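Local coordinates for sensor protein (Shewanella oneidensis, PDB 3LIC) that probably senses an extracellular signal through its PDC-fold domain and relays it across the membrane to its own histidine kinase part, at residues A[38-43]-A[149-154]; A[71-76]-A[94-99]; A[75-80]-A[161-166]; A[90-95]-A[103-108]; A[117-122]-A[129-134]. All coordinates share one frame; numbering follows the deposited sequence.

Contact 1. Residues A[38-43]-A[149-154]; sequences GLSDFI and YAVPFG
In the first PDC domain of this sensor, the end of the long N-terminal helix 2-46 lies against one face of the six-stranded antiparallel sheet, and residues 38-43 meet strand 145-153 there. The two short axes run nearly parallel, 11° apart, and approach to 7.5 Å. The polar part of the contact rests on Ser40. Its hydroxyl sits beside the backbone N, anti to the carbonyl carbon (chi1 -72°), which directs OG at the strand; Ser40 OG donates to Val151 O over a very short 2.5 Å. The donor stands above the carbonyl plane. Thr163 OG1 of the adjoining strand is a second hydrogen-bond partner of this buried hydroxyl, so helix and sheet are tied through one small side chain. The apolar part begins at the same serine, whose CB rests 3.6 Å from Val151 CG1. One turn on, Ile43 crosses Phe153 obliquely. The phenyl takes the crowded first torsion, with CG between the backbone N and the carbonyl carbon (chi1 55°), and Ser40 OG lies at its edge. Over one face, offset toward the rim, Ile43 CG2 makes a CH-pi contact 3.9 Å from the Phe153 ring centroid.

Contact 2. Residues A[71-76]-A[94-99]; sequences DFFGSA and VYRSGS
Two aromatic side chains and one arginine give this strand pairing its character. Phe73 has CG anti to the backbone N (chi1 177°), so that although its CB leaves the neighbouring strand, the ring swings back along it. Tyr95 takes a different first torsion: CG lies between the backbone N and the carbonyl carbon (chi1 68°). The two rings run side by side, planes 26° apart but slid so far that they barely overlap, and touch where Phe73 CZ comes 3.6 Å from Tyr95 CD1. The phenol end of Tyr95 goes on to Asn102, its hydrogen-bond partner in the next strand. Arg96 bends at chi2 and chi3, which curls its guanidinium back to the loop before strand 74-79. There Arg96 NH1 donates to Phe72 O at 2.6 Å, the oxygen lying almost in the guanidinium plane; Asn69 O also accepts from NH1.

Arg96 N reaches Phe73 O at 2.8 Å, and Ser75 and Val94 form a hydrogen-bonded pair, with Ser75 N to Val94 O at 2.9 Å and the return bond longer. Gly74 faces Tyr95 as a non-hydrogen-bonded pair, CA to CA 3.9 Å, where a CB would be tight against Tyr95 CB. On the other edge of strand 74-79, Phe73 and Gly74 both face Asp166, a classic beta bulge at the start of a central strand in the antiparallel PDC sheet.

Contact 3. Residues A[75-80]-A[161-166]; sequences SAIAFK and GVTTVD. With EDO (1,2-ethanediol), chain B.
Strands 74-79 and 161-168 are antiparallel neighbours in the middle of the PDC sheet, joined here by regular backbone bonds at one end and largely through side-chain hydroxyls at the other. Ala78 and Val162 form a regular hydrogen-bonded pair: Ala78 N to Val162 O is 2.9 Å and nearly straight, at 175°. Beside it, Phe79 faces Gly161, where a CB would clash with Ala78 O.

Thr164 alters the pattern. Its CB comes near the bound 1,2-ethanediol, at 3.3 Å from EDO O1. There the side chain branches: CG2, anti to the carbonyl carbon, lies 3.7 Å from EDO O1, while OG1 occupies the crowded position between the backbone N and the carbonyl carbon (chi1 65°). That tip has two partners. It accepts from the backbone, Ala76 N to Thr164 OG1 at 2.8 Å, and donates to EDO O1 at 2.6 Å. The hydroxyl thus takes the Ala76 N-H, while the backbone bond from Thr164 N to Ala76 O is weak. The other backbone acceptor, Thr164 O, receives the hydroxyl of Ser75 nearly along its C=O axis. An alanine at Thr164 would lose OG1 and would probably leave Ala76 N without this acceptor and the diol less firmly held.

The diol, probably from the crystallisation liquor, may mark a pocket like those in which PDC domains commonly bind ligands; Tyr136 OH also bonds to it. Asp166 probably holds both diol oxygens, OD2 taking O1. At the far end, EDO O2 donates to Asp166 OD1 at 2.7 Å.

Contact 4. Residues A[90-95]-A[103-108]; sequences FSPYVY and YLDIGA
Asp105 OD1 is gripped by two backbone N-H groups, one from each segment. Ser91 N donates to Asp105 OD1 at 2.8 Å and Gly107 N at 3.0 Å, both from above the carboxylate plane. With CG anti to the backbone N (chi1 177°), the carboxylate reaches across to Ser91 while serving as N-cap of the short helix 106-109, whose N-terminal end would probably stabilise its negative charge. The other oxygen, OD2, lies at the edge of the Phe90 ring, 3.4 Å from CD1, with ring and carboxylate nearly perpendicular. An alanine at Asp105 would remove both acceptor bonds and would probably loosen the helix start from the strand entering beside it.

This junction lies at the open end of the beta hairpin of strands 92-96 and 101-105 in the PDC sheet. Beyond the ladder, Ile106 N bonds to Ser91 O at 2.9 Å from above the carbonyl plane, while Leu104 N bonds in plane to Tyr93 O. On one face, Tyr103 runs alongside Pro92, its CE1 3.7 Å from Pro92 CB, and Val94 CG2 meets the ring at its edge. On the other, Leu104 CD2 lies between two aromatic edges, 3.8 Å from Tyr93 CD2 and 3.9 Å from Tyr95 CE2. Ile106 CD1 approaches the same Tyr93 ring off-centre, 4.1 Å from its centroid, and the Tyr93 phenol extends to Asp166.

Contact 5. Residues A[117-122]-A[129-134]; sequences NWDWWS and GGYWSK
A short helix, 119-122, rests on the start of strand 131-137, an outermost strand of the PDC sheet, to which the loop of residues 123-130 connects it. Trp118 is the N-cap residue, and its carbonyl O accepts from both Trp121 N and Ser122 N, closing the first turn. Asp119, the next residue, makes most of the contact with the strand, through a loosely held carboxylate. Its OD2 receives two weak hydrogen bonds: one from Lys134 N at 3.5 Å, long but almost straight (177°), the other from Tyr131 OH at 3.4 Å. The tyrosine has CG anti to the backbone N (chi1 167°), bringing its hydroxyl up to the acid with carboxylate and ring planes 76° apart. Lys134 lays its aliphatic part beside the same oxygen, CG lying 3.5 Å from Asp119 OD2. The ammonium stays further off, NZ 5.1 Å from OD2, so any charge attraction is probably modest. Trp120 points its indole away from residues 129-134 and over strands 145-153 and 161-168, with NE1 bonded to Tyr111 OH. Ser133 OG donates to Lys134 O and accepts from Thr148 N, and Ser133 CB packs 3.8 Å from Asp119 CB.

All five contacts reach one six-stranded antiparallel sheet, and their chemistry changes from its middle to its margins. Contacts 2 and 3 are buried and share strand 74-79, pairing its two edges with different neighbours; contact 4 uses strand 92-96 again and carries the sheet outward to a partly buried hairpin with a helix cap. Contact 5 occupies the opposite margin, also partly buried, where a short helix meets the edge strand through weak bonds to one carboxylate. Contact 1 is buried but differs in kind, adding a helix to a face instead of a strand to an edge. Backbone bonds knit them: Gly74 O to Asp166 N joins contacts 2 and 3, Ala150 O to Tyr131 N contacts 1 and 5.

Contact 1. Residues A[38-43]-A[149-154]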
# COMPACT_ATOMS: atom_id res chain seq x y z
N GLY A 38 -2.81 16.63 4.00
CA GLY A 38 -2.42 17.86 4.70
C GLY A 38 -1.38 18.57 3.81
O GLY A 38 -1.48 19.78 3.54
N LEU A 39 -0.43 17.81 3.26
CA LEU A 39 0.62 18.45 2.45
C LEU A 39 0.04 19.08 1.17
O LEU A 39 0.36 20.24 0.84
CB LEU A 39 1.83 17.53 2.19
CG LEU A 39 2.91 18.12 1.29
CD1 LEU A 39 3.52 19.41 1.88
CD2 LEU A 39 4.02 17.03 1.05
N SER A 40 -0.82 18.35 0.45
CA SER A 40 -1.44 18.98 -0.73
C SER A 40 -2.31 20.20 -0.38
O SER A 40 -2.39 21.14 -1.11
CB SER A 40 -2.24 17.98 -1.55
OG SER A 40 -1.31 17.11 -2.22
N ASP A 41 -2.97 20.14 0.75
CA ASP A 41 -3.77 21.23 1.27
C ASP A 41 -2.87 22.46 1.53
O ASP A 41 -3.15 23.54 1.01
CB ASP A 41 -4.46 20.74 2.57
CG ASP A 41 -5.79 21.41 2.82
OD1 ASP A 41 -6.13 21.75 3.98
OD2 ASP A 41 -6.51 21.61 1.86
N PHE A 42 -1.76 22.30 2.26
CA PHE A 42 -0.83 23.43 2.51
C PHE A 42 -0.33 24.06 1.19
O PHE A 42 -0.36 25.30 1.01
CB PHE A 42 0.41 23.10 3.41
CG PHE A 42 0.08 22.23 4.71
CD1 PHE A 42 -1.24 22.20 5.28
CD2 PHE A 42 1.09 21.46 5.33
CE1 PHE A 42 -1.58 21.41 6.43
CE2 PHE A 42 0.77 20.68 6.50
CZ PHE A 42 -0.56 20.66 7.08
N ILE A 43 0.17 23.20 0.28
CA ILE A 43 0.66 23.70 -0.99
C ILE A 43 -0.41 24.43 -1.73
O ILE A 43 -0.22 25.56 -2.15
CB ILE A 43 1.17 22.58 -1.87
CG1 ILE A 43 2.35 21.91 -1.16
CG2 ILE A 43 1.56 23.14 -3.23
CD1 ILE A 43 3.10 20.87 -1.97
N TYR A 149 -0.12 6.69 -2.06
CA TYR A 149 -1.31 7.53 -1.91
C TYR A 149 -0.92 8.93 -2.41
O TYR A 149 0.11 9.51 -1.98
CB TYR A 149 -1.79 7.59 -0.46
CG TYR A 149 -3.15 8.28 -0.35
CD1 TYR A 149 -4.32 7.63 -0.77
CD2 TYR A 149 -3.25 9.56 0.15
CE1 TYR A 149 -5.52 8.26 -0.68
CE2 TYR A 149 -4.48 10.22 0.24
CZ TYR A 149 -5.59 9.54 -0.18
OH TYR A 149 -6.81 10.16 -0.11
N ALA A 150 -1.68 9.41 -3.38
CA ALA A 150 -1.39 10.64 -4.11
C ALA A 150 -2.61 11.54 -3.96
O ALA A 150 -3.75 11.08 -4.12
CB ALA A 150 -1.14 10.37 -5.61
N VAL A 151 -2.34 12.83 -3.75
CA VAL A 151 -3.39 13.83 -3.70
C VAL A 151 -3.05 15.11 -4.49
O VAL A 151 -2.11 15.78 -4.16
CB VAL A 151 -3.59 14.32 -2.24
CG1 VAL A 151 -4.75 15.49 -2.22
CG2 VAL A 151 -3.86 13.12 -1.31
N PRO A 152 -3.89 15.47 -5.49
CA PRO A 152 -3.81 16.69 -6.33
C PRO A 152 -3.71 17.92 -5.47
O PRO A 152 -4.29 17.93 -4.41
CB PRO A 152 -5.18 16.75 -6.99
CG PRO A 152 -5.67 15.30 -6.97
CD PRO A 152 -5.02 14.59 -5.87
N PHE A 153 -3.03 18.97 -5.92
CA PHE A 153 -3.08 20.30 -5.24
C PHE A 153 -3.32 21.45 -6.26
O PHE A 153 -3.04 21.29 -7.42
CB PHE A 153 -1.85 20.54 -4.38
CG PHE A 153 -0.54 20.40 -5.12
CD1 PHE A 153 -0.08 21.42 -5.94
CD2 PHE A 153 0.25 19.31 -4.94
CE1 PHE A 153 1.14 21.32 -6.60
CE2 PHE A 153 1.48 19.19 -5.58
CZ PHE A 153 1.92 20.20 -6.40
N GLY A 154 -3.83 22.60 -5.79
CA GLY A 154 -4.26 23.75 -6.63
C GLY A 154 -5.74 24.11 -6.33
O GLY A 154 -6.16 24.00 -5.18

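Contact 2. Residues A[71-76]-A[94-99]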
# COMPACT_ATOMS: atom_id res chain seq x y z
N ASP A 71 6.98 5.28 9.59
CA ASP A 71 6.26 4.30 8.75
C ASP A 71 6.27 4.59 7.27
O ASP A 71 5.99 3.65 6.51
CB ASP A 71 4.80 4.16 9.15
CG ASP A 71 4.65 3.41 10.46
OD1 ASP A 71 5.34 2.37 10.63
OD2 ASP A 71 3.85 3.88 11.30
N PHE A 72 6.56 5.85 6.86
CA PHE A 72 6.54 6.21 5.41
C PHE A 72 7.86 5.82 4.75
O PHE A 72 8.90 6.00 5.30
CB PHE A 72 6.23 7.69 5.14
CG PHE A 72 4.94 8.21 5.81
CD1 PHE A 72 3.91 7.36 6.16
CD2 PHE A 72 4.74 9.57 5.98
CE1 PHE A 72 2.73 7.83 6.71
CE2 PHE A 72 3.56 10.07 6.55
CZ PHE A 72 2.55 9.16 6.95
N PHE A 73 7.80 5.25 3.56
CA PHE A 73 9.00 4.92 2.85
C PHE A 73 9.53 6.15 2.09
O PHE A 73 10.75 6.43 2.06
CB PHE A 73 8.71 3.81 1.83
CG PHE A 73 9.90 3.47 1.02
CD1 PHE A 73 10.96 2.72 1.59
CD2 PHE A 73 10.03 3.94 -0.31
CE1 PHE A 73 12.10 2.44 0.86
CE2 PHE A 73 11.19 3.68 -1.05
CZ PHE A 73 12.23 2.93 -0.44
N GLY A 74 8.63 6.90 1.48
CA GLY A 74 9.05 7.96 0.58
C GLY A 74 7.92 8.96 0.33
O GLY A 74 6.75 8.68 0.57
N SER A 75 8.26 10.14 -0.16
CA SER A 75 7.22 11.10 -0.50
C SER A 75 7.61 11.95 -1.70
O SER A 75 8.77 12.31 -1.84
CB SER A 75 6.89 11.94 0.75
OG SER A 75 6.14 13.08 0.36
N ALA A 76 6.69 12.24 -2.60
CA ALA A 76 7.06 13.06 -3.76
C ALA A 76 6.18 14.32 -3.88
O ALA A 76 5.01 14.32 -3.44
CB ALA A 76 6.94 12.22 -5.07
N VAL A 94 11.92 12.18 -1.87
CA VAL A 94 12.86 11.65 -0.88
C VAL A 94 12.39 10.27 -0.37
O VAL A 94 11.19 10.04 -0.20
CB VAL A 94 13.05 12.63 0.33
CG1 VAL A 94 13.88 11.98 1.47
CG2 VAL A 94 13.67 13.96 -0.12
N TYR A 95 13.31 9.33 -0.13
CA TYR A 95 12.90 7.97 0.30
C TYR A 95 13.95 7.47 1.30
O TYR A 95 15.07 8.01 1.35
CB TYR A 95 12.69 6.99 -0.89
CG TYR A 95 13.95 6.59 -1.67
CD1 TYR A 95 14.68 5.43 -1.35
CD2 TYR A 95 14.41 7.40 -2.72
CE1 TYR A 95 15.91 5.08 -2.11
CE2 TYR A 95 15.55 7.07 -3.48
CZ TYR A 95 16.29 5.91 -3.17
OH TYR A 95 17.42 5.67 -3.97
N ARG A 96 13.55 6.53 2.17
CA ARG A 96 14.51 5.97 3.14
C ARG A 96 15.33 4.81 2.53
O ARG A 96 14.78 3.91 1.93
CB ARG A 96 13.91 5.72 4.54
CG ARG A 96 13.34 4.37 4.87
CD ARG A 96 12.12 4.51 5.89
NE ARG A 96 12.51 5.40 6.97
CZ ARG A 96 11.79 6.36 7.54
NH1 ARG A 96 10.56 6.63 7.20
NH2 ARG A 96 12.33 7.04 8.51
N SER A 97 16.65 4.91 2.62
CA SER A 97 17.57 3.88 2.11
C SER A 97 17.98 3.19 3.40
O SER A 97 17.56 3.60 4.49
CB SER A 97 18.78 4.53 1.47
OG SER A 97 19.55 5.19 2.51
N GLY A 98 18.74 2.11 3.34
CA GLY A 98 19.08 1.51 4.59
C GLY A 98 20.03 2.38 5.41
O GLY A 98 20.37 2.03 6.53
N SER A 99 20.45 3.54 4.91
CA SER A 99 21.51 4.26 5.66
C SER A 99 21.26 5.77 5.81
O SER A 99 22.01 6.52 6.47
CB SER A 99 22.89 3.94 5.06
OG SER A 99 23.06 4.70 3.87

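Contact 3. Residues A[75-80]-A[161-166]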
# COMPACT_ATOMS: atom_id res chain seq x y z
N SER A 75 8.26 10.14 -0.16
CA SER A 75 7.22 11.10 -0.50
C SER A 75 7.61 11.95 -1.70
O SER A 75 8.77 12.31 -1.84
CB SER A 75 6.89 11.94 0.75
OG SER A 75 6.14 13.08 0.36
N ALA A 76 6.69 12.24 -2.60
CA ALA A 76 7.06 13.06 -3.76
C ALA A 76 6.18 14.32 -3.88
O ALA A 76 5.01 14.32 -3.44
CB ALA A 76 6.94 12.22 -5.07
N ILE A 77 6.73 15.34 -4.54
CA ILE A 77 5.94 16.48 -4.97
C ILE A 77 6.14 16.64 -6.47
O ILE A 77 7.20 17.08 -6.90
CB ILE A 77 6.37 17.78 -4.30
CG1 ILE A 77 6.16 17.66 -2.79
CG2 ILE A 77 5.60 19.03 -4.99
CD1 ILE A 77 6.63 18.89 -2.04
N ALA A 78 5.11 16.30 -7.26
CA ALA A 78 5.26 16.10 -8.68
C ALA A 78 4.35 17.09 -9.43
O ALA A 78 3.17 17.20 -9.11
CB ALA A 78 4.94 14.68 -9.00
N PHE A 79 4.89 17.87 -10.37
CA PHE A 79 4.11 18.97 -11.02
C PHE A 79 3.67 18.58 -12.44
O PHE A 79 4.35 17.79 -13.09
CB PHE A 79 4.89 20.32 -11.07
CG PHE A 79 5.21 20.88 -9.70
CD1 PHE A 79 4.35 21.77 -9.06
CD2 PHE A 79 6.33 20.49 -9.04
CE1 PHE A 79 4.64 22.24 -7.81
CE2 PHE A 79 6.64 20.96 -7.77
CZ PHE A 79 5.80 21.84 -7.17
N LYS A 80 2.53 19.10 -12.89
CA LYS A 80 2.15 18.98 -14.31
C LYS A 80 3.30 19.42 -15.24
O LYS A 80 4.05 20.33 -14.91
CB LYS A 80 0.96 19.85 -14.61
CG LYS A 80 -0.34 19.17 -14.80
CD LYS A 80 -1.36 20.21 -15.28
CE LYS A 80 -2.64 19.56 -15.81
NZ LYS A 80 -3.51 19.14 -14.70
N GLY A 161 -0.42 19.72 -9.63
CA GLY A 161 0.35 18.52 -9.32
C GLY A 161 -0.23 17.56 -8.30
O GLY A 161 -1.36 17.70 -7.87
N VAL A 162 0.57 16.60 -7.84
CA VAL A 162 0.20 15.78 -6.67
C VAL A 162 1.36 15.70 -5.65
O VAL A 162 2.54 15.83 -6.02
CB VAL A 162 -0.11 14.38 -7.15
CG1 VAL A 162 -1.22 14.40 -8.28
CG2 VAL A 162 1.17 13.71 -7.74
N THR A 163 1.06 15.48 -4.38
CA THR A 163 2.05 15.05 -3.41
C THR A 163 1.68 13.59 -3.05
O THR A 163 0.53 13.18 -3.25
CB THR A 163 2.09 15.91 -2.18
OG1 THR A 163 0.91 15.70 -1.40
CG2 THR A 163 2.14 17.40 -2.57
N THR A 164 2.64 12.82 -2.56
CA THR A 164 2.43 11.38 -2.45
C THR A 164 2.99 10.92 -1.16
O THR A 164 3.80 11.62 -0.56
CB THR A 164 3.14 10.55 -3.56
OG1 THR A 164 4.56 10.68 -3.44
CG2 THR A 164 2.66 10.92 -5.01
N VAL A 165 2.58 9.75 -0.72
CA VAL A 165 3.32 9.05 0.35
C VAL A 165 3.43 7.61 -0.20
O VAL A 165 2.46 7.07 -0.78
CB VAL A 165 2.60 9.13 1.76
CG1 VAL A 165 3.36 8.42 2.82
CG2 VAL A 165 2.61 10.55 2.27
N ASP A 166 4.64 7.02 -0.10
CA ASP A 166 4.89 5.62 -0.46
C ASP A 166 4.99 4.78 0.80
O ASP A 166 5.64 5.18 1.80
CB ASP A 166 6.23 5.46 -1.25
CG ASP A 166 6.24 6.24 -2.55
OD1 ASP A 166 7.36 6.51 -3.06
OD2 ASP A 166 5.13 6.56 -3.07
C1 EDO B . 5.85 8.27 -6.13
O1 EDO B . 5.55 8.62 -4.76
C2 EDO B . 7.21 7.59 -6.26
O2 EDO B . 7.14 6.26 -5.69

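Contact 4. Residues A[90-95]-A[103-108]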
# COMPACT_ATOMS: atom_id res chain seq x y z
N PHE A 90 9.04 17.86 -13.30
CA PHE A 90 9.74 18.23 -12.09
C PHE A 90 9.08 17.49 -10.95
O PHE A 90 7.92 17.67 -10.69
CB PHE A 90 9.70 19.77 -11.90
CG PHE A 90 10.37 20.30 -10.59
CD1 PHE A 90 11.67 19.93 -10.23
CD2 PHE A 90 9.73 21.25 -9.79
CE1 PHE A 90 12.29 20.41 -9.07
CE2 PHE A 90 10.33 21.78 -8.63
CZ PHE A 90 11.61 21.33 -8.25
N SER A 91 9.84 16.66 -10.25
CA SER A 91 9.26 15.88 -9.18
C SER A 91 10.24 15.47 -8.11
O SER A 91 10.60 14.30 -7.96
CB SER A 91 8.44 14.73 -9.74
OG SER A 91 8.10 13.78 -8.74
N PRO A 92 10.65 16.45 -7.29
CA PRO A 92 11.44 16.12 -6.09
C PRO A 92 10.84 14.94 -5.31
O PRO A 92 9.63 14.88 -5.14
CB PRO A 92 11.32 17.38 -5.26
CG PRO A 92 11.12 18.51 -6.34
CD PRO A 92 10.27 17.89 -7.37
N TYR A 93 11.69 14.08 -4.78
CA TYR A 93 11.24 12.87 -4.11
C TYR A 93 12.29 12.44 -3.12
O TYR A 93 13.47 12.41 -3.46
CB TYR A 93 11.07 11.78 -5.19
CG TYR A 93 10.77 10.40 -4.66
CD1 TYR A 93 9.56 10.13 -3.98
CD2 TYR A 93 11.67 9.35 -4.86
CE1 TYR A 93 9.28 8.85 -3.49
CE2 TYR A 93 11.38 8.07 -4.39
CZ TYR A 93 10.22 7.84 -3.70
OH TYR A 93 9.96 6.55 -3.28
N VAL A 94 11.92 12.18 -1.87
CA VAL A 94 12.86 11.65 -0.88
C VAL A 94 12.39 10.27 -0.37
O VAL A 94 11.19 10.04 -0.20
CB VAL A 94 13.05 12.63 0.33
CG1 VAL A 94 13.88 11.98 1.47
CG2 VAL A 94 13.67 13.96 -0.12
N TYR A 95 13.31 9.33 -0.13
CA TYR A 95 12.90 7.97 0.30
C TYR A 95 13.95 7.47 1.30
O TYR A 95 15.07 8.01 1.35
CB TYR A 95 12.69 6.99 -0.89
CG TYR A 95 13.95 6.59 -1.67
CD1 TYR A 95 14.68 5.43 -1.35
CD2 TYR A 95 14.41 7.40 -2.72
CE1 TYR A 95 15.91 5.08 -2.11
CE2 TYR A 95 15.55 7.07 -3.48
CZ TYR A 95 16.29 5.91 -3.17
OH TYR A 95 17.42 5.67 -3.97
N TYR A 103 17.64 11.41 -2.28
CA TYR A 103 16.83 12.36 -2.96
C TYR A 103 17.03 12.24 -4.50
O TYR A 103 18.17 11.99 -4.97
CB TYR A 103 17.18 13.76 -2.51
CG TYR A 103 16.60 14.78 -3.48
CD1 TYR A 103 15.28 15.24 -3.35
CD2 TYR A 103 17.36 15.27 -4.56
CE1 TYR A 103 14.72 16.15 -4.29
CE2 TYR A 103 16.82 16.22 -5.46
CZ TYR A 103 15.48 16.65 -5.29
OH TYR A 103 14.95 17.55 -6.21
N LEU A 104 15.96 12.38 -5.28
CA LEU A 104 16.14 12.62 -6.70
C LEU A 104 14.96 13.39 -7.20
O LEU A 104 13.86 13.28 -6.63
CB LEU A 104 16.31 11.33 -7.54
CG LEU A 104 15.12 10.39 -7.73
CD1 LEU A 104 15.27 9.49 -9.00
CD2 LEU A 104 15.07 9.56 -6.49
N ASP A 105 15.20 14.18 -8.23
CA ASP A 105 14.15 14.71 -9.00
C ASP A 105 13.71 13.61 -9.99
O ASP A 105 14.42 13.31 -10.98
CB ASP A 105 14.63 15.97 -9.73
CG ASP A 105 13.57 16.53 -10.61
OD1 ASP A 105 12.47 15.94 -10.67
OD2 ASP A 105 13.81 17.54 -11.27
N ILE A 106 12.55 12.99 -9.73
CA ILE A 106 12.12 11.88 -10.58
C ILE A 106 11.99 12.35 -12.06
O ILE A 106 12.22 11.60 -12.97
CB ILE A 106 10.79 11.32 -10.03
CG1 ILE A 106 11.03 10.61 -8.70
CG2 ILE A 106 10.13 10.34 -10.96
CD1 ILE A 106 9.70 9.96 -8.15
N GLY A 107 11.65 13.60 -12.29
CA GLY A 107 11.37 14.02 -13.65
C GLY A 107 12.68 14.27 -14.44
O GLY A 107 12.64 14.42 -15.64
N ALA A 108 13.83 14.30 -13.76
CA ALA A 108 15.13 14.53 -14.40
C ALA A 108 15.90 13.22 -14.43
O ALA A 108 16.52 12.87 -15.45
CB ALA A 108 15.97 15.64 -13.62

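Contact 5. Residues A[117-122]-A[129-134]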
# COMPACT_ATOMS: atom_id res chain seq x y z
N ASN A 117 2.43 5.06 -17.53
CA ASN A 117 2.80 3.83 -16.89
C ASN A 117 2.73 3.97 -15.42
O ASN A 117 2.99 3.02 -14.70
CB ASN A 117 4.21 3.40 -17.29
CG ASN A 117 4.25 2.94 -18.74
OD1 ASN A 117 4.96 3.54 -19.55
ND2 ASN A 117 3.46 1.90 -19.08
N TRP A 118 2.40 5.16 -14.95
CA TRP A 118 2.50 5.44 -13.54
C TRP A 118 1.12 5.82 -12.93
O TRP A 118 0.72 6.99 -12.97
CB TRP A 118 3.61 6.50 -13.31
CG TRP A 118 4.99 5.97 -13.82
CD1 TRP A 118 5.58 6.22 -15.03
CD2 TRP A 118 5.87 5.08 -13.12
NE1 TRP A 118 6.82 5.52 -15.14
CE2 TRP A 118 6.98 4.78 -13.99
CE3 TRP A 118 5.77 4.40 -11.91
CZ2 TRP A 118 8.02 3.93 -13.61
CZ3 TRP A 118 6.82 3.56 -11.51
CH2 TRP A 118 7.96 3.36 -12.36
N ASP A 119 0.42 4.82 -12.37
CA ASP A 119 -0.88 5.00 -11.68
C ASP A 119 -0.89 6.20 -10.80
O ASP A 119 -1.81 7.05 -10.86
CB ASP A 119 -1.15 3.80 -10.74
CG ASP A 119 -2.18 2.85 -11.30
OD1 ASP A 119 -2.46 3.02 -12.53
OD2 ASP A 119 -2.71 2.00 -10.49
N TRP A 120 0.15 6.28 -9.96
CA TRP A 120 0.18 7.33 -8.94
C TRP A 120 0.09 8.76 -9.46
O TRP A 120 -0.26 9.67 -8.71
CB TRP A 120 1.40 7.18 -8.03
CG TRP A 120 2.74 7.48 -8.63
CD1 TRP A 120 3.72 6.56 -9.03
CD2 TRP A 120 3.34 8.78 -8.76
NE1 TRP A 120 4.85 7.21 -9.44
CE2 TRP A 120 4.65 8.57 -9.32
CE3 TRP A 120 2.89 10.10 -8.47
CZ2 TRP A 120 5.54 9.63 -9.54
CZ3 TRP A 120 3.78 11.19 -8.74
CH2 TRP A 120 5.11 10.94 -9.26
N TRP A 121 0.50 8.96 -10.72
CA TRP A 121 0.37 10.24 -11.40
C TRP A 121 -0.96 10.24 -12.21
O TRP A 121 -1.83 11.04 -11.97
CB TRP A 121 1.54 10.52 -12.34
CG TRP A 121 1.22 11.74 -13.16
CD1 TRP A 121 0.65 11.77 -14.42
CD2 TRP A 121 1.31 13.12 -12.74
NE1 TRP A 121 0.46 13.07 -14.81
CE2 TRP A 121 0.81 13.92 -13.81
CE3 TRP A 121 1.75 13.76 -11.57
CZ2 TRP A 121 0.77 15.31 -13.76
CZ3 TRP A 121 1.69 15.18 -11.51
CH2 TRP A 121 1.22 15.94 -12.62
N SER A 122 -1.11 9.30 -13.13
CA SER A 122 -2.20 9.33 -14.11
C SER A 122 -3.57 9.35 -13.43
O SER A 122 -4.43 10.18 -13.77
CB SER A 122 -2.12 8.11 -15.01
OG SER A 122 -0.93 8.08 -15.75
N GLY A 129 -9.78 14.13 -4.27
CA GLY A 129 -9.95 13.50 -3.02
C GLY A 129 -8.69 12.72 -2.61
O GLY A 129 -8.48 12.51 -1.41
N GLY A 130 -7.84 12.34 -3.57
CA GLY A 130 -6.81 11.36 -3.23
C GLY A 130 -7.10 9.94 -3.69
O GLY A 130 -8.24 9.53 -3.84
N TYR A 131 -6.04 9.17 -3.91
CA TYR A 131 -6.13 7.94 -4.65
C TYR A 131 -5.00 6.97 -4.19
O TYR A 131 -3.84 7.38 -4.18
CB TYR A 131 -5.89 8.38 -6.13
CG TYR A 131 -5.63 7.19 -6.97
CD1 TYR A 131 -6.72 6.35 -7.30
CD2 TYR A 131 -4.37 6.83 -7.38
CE1 TYR A 131 -6.60 5.19 -8.07
CE2 TYR A 131 -4.21 5.60 -8.16
CZ TYR A 131 -5.38 4.81 -8.48
OH TYR A 131 -5.40 3.66 -9.23
N TRP A 132 -5.28 5.68 -3.88
CA TRP A 132 -4.22 4.70 -3.71
C TRP A 132 -3.84 4.04 -5.02
O TRP A 132 -4.73 3.69 -5.76
CB TRP A 132 -4.63 3.56 -2.77
CG TRP A 132 -4.52 3.95 -1.37
CD1 TRP A 132 -5.55 4.32 -0.56
CD2 TRP A 132 -3.31 4.05 -0.57
NE1 TRP A 132 -5.07 4.65 0.69
CE2 TRP A 132 -3.71 4.47 0.72
CE3 TRP A 132 -1.94 3.84 -0.83
CZ2 TRP A 132 -2.79 4.71 1.77
CZ3 TRP A 132 -1.00 4.02 0.25
CH2 TRP A 132 -1.43 4.48 1.51
N SER A 133 -2.57 3.85 -5.33
CA SER A 133 -2.22 3.08 -6.55
C SER A 133 -2.28 1.56 -6.25
O SER A 133 -2.29 1.12 -5.06
CB SER A 133 -0.79 3.42 -6.93
OG SER A 133 0.02 2.86 -5.89
N LYS A 134 -2.28 0.74 -7.30
CA LYS A 134 -2.06 -0.69 -7.15
C LYS A 134 -0.56 -0.86 -6.72
O LYS A 134 0.26 0.11 -6.79
CB LYS A 134 -2.31 -1.41 -8.51
CG LYS A 134 -1.28 -1.03 -9.63
CD LYS A 134 -1.76 -1.39 -11.07
CE LYS A 134 -0.72 -2.21 -11.84
NZ LYS A 134 0.66 -1.65 -11.59